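PDB 4YHE: GH5 from Bacteroidetes bacterium AC2a, which probably hydrolyses the beta-1,4-glucosidic linkages of cellulose as an endoglucanase of glycoside hydrolase family 5. Local coordinates for residues 209-214 with 223-228; 290-295 with 327-332. One frame throughout, in Å; residues are numbered along the deposited sequence.

Contact 1: 209-214 with 223-228; sequences IGVPGY and ENLVLP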
loop_
_atom_site.group_PDB
_atom_site.type_symbol
_atom_site.label_atom_id
_atom_site.label_comp_id
_atom_site.label_asym_id
_atom_site.label_seq_id
_atom_site.Cartn_x
_atom_site.Cartn_y
_atom_site.Cartn_z
ATOM N N ILE A 209 -4.480 0.022 -12.983
ATOM C CA ILE A 209 -4.121 1.194 -12.210
ATOM C C ILE A 209 -4.834 1.181 -10.855
ATOM O O ILE A 209 -6.068 1.105 -10.805
ATOM C CB ILE A 209 -4.499 2.469 -12.933
ATOM C CG1 ILE A 209 -3.793 2.575 -14.298
ATOM C CG2 ILE A 209 -4.188 3.678 -12.063
ATOM C CD1 ILE A 209 -4.315 3.706 -15.139
ATOM N N GLY A 210 -4.058 1.261 -9.770
ATOM C CA GLY A 210 -4.608 1.346 -8.415
ATOM C C GLY A 210 -4.896 2.788 -8.059
ATOM O O GLY A 210 -4.064 3.651 -8.278
ATOM N N VAL A 211 -6.084 3.046 -7.529
ATOM C CA VAL A 211 -6.443 4.381 -7.077
ATOM C C VAL A 211 -6.897 4.344 -5.604
ATOM O O VAL A 211 -7.662 3.460 -5.193
ATOM C CB VAL A 211 -7.530 5.037 -7.949
ATOM C CG1 VAL A 211 -7.022 5.321 -9.329
ATOM C CG2 VAL A 211 -8.804 4.202 -8.009
ATOM N N PRO A 212 -6.433 5.324 -4.797
ATOM C CA PRO A 212 -6.807 5.303 -3.377
ATOM C C PRO A 212 -7.829 6.339 -3.008
ATOM O O PRO A 212 -8.000 7.329 -3.761
ATOM C CB PRO A 212 -5.495 5.635 -2.695
ATOM C CG PRO A 212 -4.851 6.594 -3.596
ATOM C CD PRO A 212 -5.227 6.145 -5.003
ATOM N N GLY A 213 -8.475 6.113 -1.864
ATOM C CA GLY A 213 -9.353 7.094 -1.234
ATOM C C GLY A 213 -8.612 7.869 -0.135
ATOM O O GLY A 213 -7.397 7.720 0.039
ATOM N N TYR A 214 -9.359 8.672 0.623
ATOM C CA TYR A 214 -8.765 9.626 1.541
ATOM C C TYR A 214 -7.889 8.931 2.583
ATOM O O TYR A 214 -8.357 8.034 3.294
ATOM C CB TYR A 214 -9.853 10.420 2.266
ATOM C CG TYR A 214 -9.305 11.640 2.967
ATOM C CD1 TYR A 214 -9.222 12.858 2.318
ATOM C CD2 TYR A 214 -8.870 11.565 4.277
ATOM C CE1 TYR A 214 -8.738 13.982 2.963
ATOM C CE2 TYR A 214 -8.366 12.665 4.921
ATOM C CZ TYR A 214 -8.311 13.872 4.267
ATOM O OH TYR A 214 -7.805 14.943 4.966
ATOM N N GLU A 223 -16.913 5.257 1.107
ATOM C CA GLU A 223 -17.917 6.323 1.237
ATOM C C GLU A 223 -17.775 7.500 0.278
ATOM O O GLU A 223 -18.774 8.185 -0.021
ATOM C CB GLU A 223 -17.900 6.843 2.693
ATOM C CG GLU A 223 -18.352 5.793 3.732
ATOM C CD GLU A 223 -17.849 6.045 5.160
ATOM O OE1 GLU A 223 -17.301 7.142 5.446
ATOM O OE2 GLU A 223 -17.992 5.124 6.009
ATOM N N ASN A 224 -16.555 7.747 -0.208
ATOM C CA ASN A 224 -16.287 8.918 -1.047
ATOM C C ASN A 224 -15.499 8.738 -2.337
ATOM O O ASN A 224 -15.529 9.649 -3.203
ATOM C CB ASN A 224 -15.607 10.004 -0.197
ATOM C CG ASN A 224 -16.421 10.338 1.026
ATOM O OD1 ASN A 224 -17.442 11.012 0.917
ATOM N ND2 ASN A 224 -16.026 9.807 2.177
ATOM N N LEU A 225 -14.779 7.624 -2.497
ATOM C CA LEU A 225 -13.988 7.455 -3.697
ATOM C C LEU A 225 -14.899 7.337 -4.907
ATOM O O LEU A 225 -15.890 6.594 -4.890
ATOM C CB LEU A 225 -13.106 6.196 -3.634
ATOM C CG LEU A 225 -12.362 5.829 -4.936
ATOM C CD1 LEU A 225 -11.004 5.249 -4.592
ATOM C CD2 LEU A 225 -13.154 4.838 -5.783
ATOM N N VAL A 226 -14.534 8.069 -5.942
ATOM C CA VAL A 226 -15.118 7.957 -7.262
ATOM C C VAL A 226 -14.082 7.339 -8.179
ATOM O O VAL A 226 -12.996 7.879 -8.357
ATOM C CB VAL A 226 -15.595 9.321 -7.782
ATOM C CG1 VAL A 226 -16.076 9.238 -9.241
ATOM C CG2 VAL A 226 -16.755 9.772 -6.932
ATOM N N LEU A 227 -14.400 6.161 -8.712
ATOM C CA LEU A 227 -13.524 5.533 -9.707
ATOM C C LEU A 227 -13.409 6.395 -10.951
ATOM O O LEU A 227 -14.422 6.729 -11.550
ATOM C CB LEU A 227 -14.063 4.167 -10.105
ATOM C CG LEU A 227 -14.047 3.154 -8.995
ATOM C CD1 LEU A 227 -14.989 2.024 -9.350
ATOM C CD2 LEU A 227 -12.624 2.622 -8.790
ATOM N N PRO A 228 -12.182 6.764 -11.364
ATOM C CA PRO A 228 -12.091 7.623 -12.553
ATOM C C PRO A 228 -12.749 7.039 -13.806
ATOM O O PRO A 228 -12.832 5.824 -13.965
ATOM C CB PRO A 228 -10.571 7.764 -12.770
ATOM C CG PRO A 228 -10.015 7.691 -11.370
ATOM C CD PRO A 228 -10.887 6.679 -10.659
#
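The flat peptide group joining P212 to G213 carries L225 on one face: methyl CD1 of L225 stands almost straight above the carbonyl carbon, 3.7 Å from P212 C, while the group's oxygen accepts a hydrogen bond from N190 ND2. The same methyl reaches G213 N, at 3.8 Å. L225 is placed there by a first torsion that sets CG anti to the backbone N (chi1 172°). Glycine suits position 213, since a CB would point at L225 and come within 3.9 Å of L225 CB; without one, the backbones approach to 5.3 Å between G213 CA and L225 CA. These residues belong to a beta-alpha-beta unit of the TIM barrel: strand 209-212 leads into the short helix 218-224, and residues 225-228 run back at 153° to residues 211-213 before strand 236-242. V211 meets this returning segment chiefly through CG2, in the crowded position between N and the carbonyl carbon. This one methyl is shared by L225 CD1, L227 CD2 and P228 CD, each 4.2 Å from V211 CG2. The V211 and L225 side chains cross at about a right angle, whereas V211 and P228 meet tip to tip. A compact branched residue thus reaches two leucines and a proline at once, in loose apolar contact. N187 grips the returning backbone with both ends of its amide, ND2 bonding to N224 O and OD1 to V226 N.

Contact 2: 290-295 with 327-332; sequences PVYFGE and SALYWD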
loop_
_atom_site.group_PDB
_atom_site.type_symbol
_atom_site.label_atom_id
_atom_site.label_comp_id
_atom_site.label_asym_id
_atom_site.label_seq_id
_atom_site.Cartn_x
_atom_site.Cartn_y
_atom_site.Cartn_z
ATOM N N PRO A 290 -11.580 -4.976 -8.370
ATOM C CA PRO A 290 -10.615 -5.494 -7.385
ATOM C C PRO A 290 -10.196 -4.484 -6.334
ATOM O O PRO A 290 -10.197 -3.263 -6.574
ATOM C CB PRO A 290 -9.392 -5.906 -8.220
ATOM C CG PRO A 290 -9.644 -5.342 -9.584
ATOM C CD PRO A 290 -11.007 -4.782 -9.698
ATOM N N VAL A 291 -9.825 -5.032 -5.184
ATOM C CA VAL A 291 -9.328 -4.265 -4.047
ATOM C C VAL A 291 -8.047 -4.927 -3.565
ATOM O O VAL A 291 -7.963 -6.127 -3.482
ATOM C CB VAL A 291 -10.309 -4.277 -2.850
ATOM C CG1 VAL A 291 -9.775 -3.439 -1.699
ATOM C CG2 VAL A 291 -11.676 -3.806 -3.275
ATOM N N TYR A 292 -7.047 -4.116 -3.236
ATOM C CA TYR A 292 -5.833 -4.618 -2.639
ATOM C C TYR A 292 -5.434 -3.681 -1.519
ATOM O O TYR A 292 -5.658 -2.467 -1.597
ATOM C CB TYR A 292 -4.697 -4.798 -3.649
ATOM C CG TYR A 292 -4.102 -3.500 -4.186
ATOM C CD1 TYR A 292 -4.705 -2.820 -5.240
ATOM C CD2 TYR A 292 -2.933 -2.969 -3.643
ATOM C CE1 TYR A 292 -4.163 -1.641 -5.741
ATOM C CE2 TYR A 292 -2.385 -1.779 -4.131
ATOM C CZ TYR A 292 -2.990 -1.128 -5.183
ATOM O OH TYR A 292 -2.467 0.004 -5.686
ATOM N N PHE A 293 -4.876 -4.282 -0.489
ATOM C CA PHE A 293 -4.180 -3.565 0.555
ATOM C C PHE A 293 -2.760 -3.265 0.064
ATOM O O PHE A 293 -1.894 -4.130 0.065
ATOM C CB PHE A 293 -4.239 -4.306 1.900
ATOM C CG PHE A 293 -5.584 -4.207 2.574
ATOM C CD1 PHE A 293 -6.578 -5.136 2.296
ATOM C CD2 PHE A 293 -5.874 -3.156 3.452
ATOM C CE1 PHE A 293 -7.828 -5.033 2.891
ATOM C CE2 PHE A 293 -7.136 -3.013 4.018
ATOM C CZ PHE A 293 -8.129 -3.963 3.733
ATOM N N GLY A 294 -2.535 -2.006 -0.334
ATOM C CA GLY A 294 -1.203 -1.518 -0.652
ATOM C C GLY A 294 -0.237 -1.662 0.510
ATOM O O GLY A 294 0.953 -1.863 0.307
ATOM N N GLU A 295 -0.769 -1.517 1.720
ATOM C CA GLU A 295 -0.045 -1.711 2.963
ATOM C C GLU A 295 -0.914 -2.316 4.009
ATOM O O GLU A 295 -2.067 -1.889 4.184
ATOM C CB GLU A 295 0.446 -0.369 3.525
ATOM C CG GLU A 295 1.380 0.361 2.619
ATOM C CD GLU A 295 1.788 1.750 3.136
ATOM O OE1 GLU A 295 1.687 1.996 4.347
ATOM O OE2 GLU A 295 2.211 2.552 2.299
ATOM N N SER A 327 -6.302 -9.084 -2.131
ATOM C CA SER A 327 -4.865 -9.227 -1.962
ATOM C C SER A 327 -4.315 -8.139 -1.035
ATOM O O SER A 327 -4.978 -7.092 -0.789
ATOM C CB SER A 327 -4.189 -9.129 -3.324
ATOM O OG SER A 327 -4.515 -7.925 -4.012
ATOM N N ALA A 328 -3.097 -8.355 -0.560
ATOM C CA ALA A 328 -2.506 -7.460 0.457
ATOM C C ALA A 328 -0.982 -7.504 0.486
ATOM O O ALA A 328 -0.372 -8.580 0.431
ATOM C CB ALA A 328 -3.066 -7.793 1.823
ATOM N N LEU A 329 -0.371 -6.326 0.633
ATOM C CA LEU A 329 1.067 -6.235 0.673
ATOM C C LEU A 329 1.547 -5.740 2.042
ATOM O O LEU A 329 1.176 -4.643 2.507
ATOM C CB LEU A 329 1.593 -5.383 -0.491
ATOM C CG LEU A 329 1.280 -5.988 -1.870
ATOM C CD1 LEU A 329 -0.026 -5.493 -2.466
ATOM C CD2 LEU A 329 2.432 -5.709 -2.808
ATOM N N TYR A 330 2.345 -6.580 2.686
ATOM C CA TYR A 330 2.881 -6.333 3.999
ATOM C C TYR A 330 3.866 -5.139 3.979
ATOM O O TYR A 330 4.690 -5.016 3.079
ATOM C CB TYR A 330 3.546 -7.599 4.565
ATOM C CG TYR A 330 4.229 -7.315 5.878
ATOM C CD1 TYR A 330 3.482 -7.130 7.041
ATOM C CD2 TYR A 330 5.569 -7.172 5.944
ATOM C CE1 TYR A 330 4.062 -6.832 8.240
ATOM C CE2 TYR A 330 6.171 -6.852 7.158
ATOM C CZ TYR A 330 5.417 -6.679 8.296
ATOM O OH TYR A 330 6.030 -6.369 9.497
ATOM N N TRP A 331 3.723 -4.239 4.942
ATOM C CA TRP A 331 4.665 -3.114 5.068
ATOM C C TRP A 331 5.943 -3.517 5.789
ATOM O O TRP A 331 5.934 -3.817 6.985
ATOM C CB TRP A 331 4.007 -1.939 5.790
ATOM C CG TRP A 331 4.955 -0.777 5.883
ATOM C CD1 TRP A 331 5.596 -0.349 6.998
ATOM C CD2 TRP A 331 5.335 0.113 4.829
ATOM N NE1 TRP A 331 6.391 0.747 6.703
ATOM C CE2 TRP A 331 6.256 1.037 5.373
ATOM C CE3 TRP A 331 5.015 0.204 3.474
ATOM C CZ2 TRP A 331 6.844 2.065 4.600
ATOM C CZ3 TRP A 331 5.595 1.226 2.711
ATOM C CH2 TRP A 331 6.510 2.134 3.282
ATOM N N ASP A 332 7.043 -3.535 5.054
ATOM C CA ASP A 332 8.370 -3.833 5.603
ATOM C C ASP A 332 9.287 -2.623 5.439
ATOM O O ASP A 332 9.664 -2.270 4.343
ATOM C CB ASP A 332 8.981 -5.031 4.888
ATOM C CG ASP A 332 10.253 -5.532 5.556
ATOM O OD1 ASP A 332 11.133 -4.673 5.864
ATOM O OD2 ASP A 332 10.386 -6.799 5.763
#
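Two backbone hydrogen bonds join the segments: F293 N gives to S327 O at 2.8 Å, nearly straight (165°) and in the carbonyl plane, and L329 N gives to F293 O at 2.7 Å, nearly along the C=O axis. L329 CD1 also lies against F293 O and meets Y292 CD2 at 4.0 Å, the side chains crossing obliquely. F293 CB and A328 CB touch at 3.7 Å, where both residues also meet M321; alanine is small enough for that pairing. On the opposite side S327 OG presses against Y292 CB at 3.2 Å, its polar need met by G11 O; S327 N is buried without a partner. These are strands seven and eight of the closed parallel TIM barrel, their axes 17° apart. Beyond F293 the chain turns a corner at G294, whose O is bound by N19 ND2, and E295 runs alongside W331, pointing the same way. E295 CG is anti to the carbonyl carbon, with an extended chain beyond, and W331 CG anti to the backbone N. E295 OE1 sits 3.8 Å above one face of the W331 ring, toward its rim, the carboxylate tilted 29° from the ring plane. Family 5 enzymes carry their nucleophile at the end of strand seven, consistent with E295. R59 NH1 forms a salt bridge with OE2 and Y243 OH hydrogen-bonds OE1, probably favouring the ionised form. An alanine here has no carboxylate for either, and would probably leave R59 and Y243 less firmly placed and the W331 face less covered. Y292 OH, earlier on the strand, is hydrogen-bonded to E160 OE1.

How the contacts relate
Following the chain from the N terminus, contact 1 comes first: 209-214 is barrel strand five with its outgoing turn, and 223-228 closes a short loop over it after eight residues, five of them helical. The chain then adds strand 236-242, which lies between the two contacts, and helix 270-285 before contact 2 opens. Contact 2 closes a larger loop of 31 residues, mostly helix 304-323, joining strands seven and eight. The contacts therefore stand in series, neither nested nor crossed, the centres of contact 1 and contact 2 being about 15 Å apart. Within the barrel they meet directly: Y292 OH packs 3.7 Å from G210 CA, reaching past strand six to strand five.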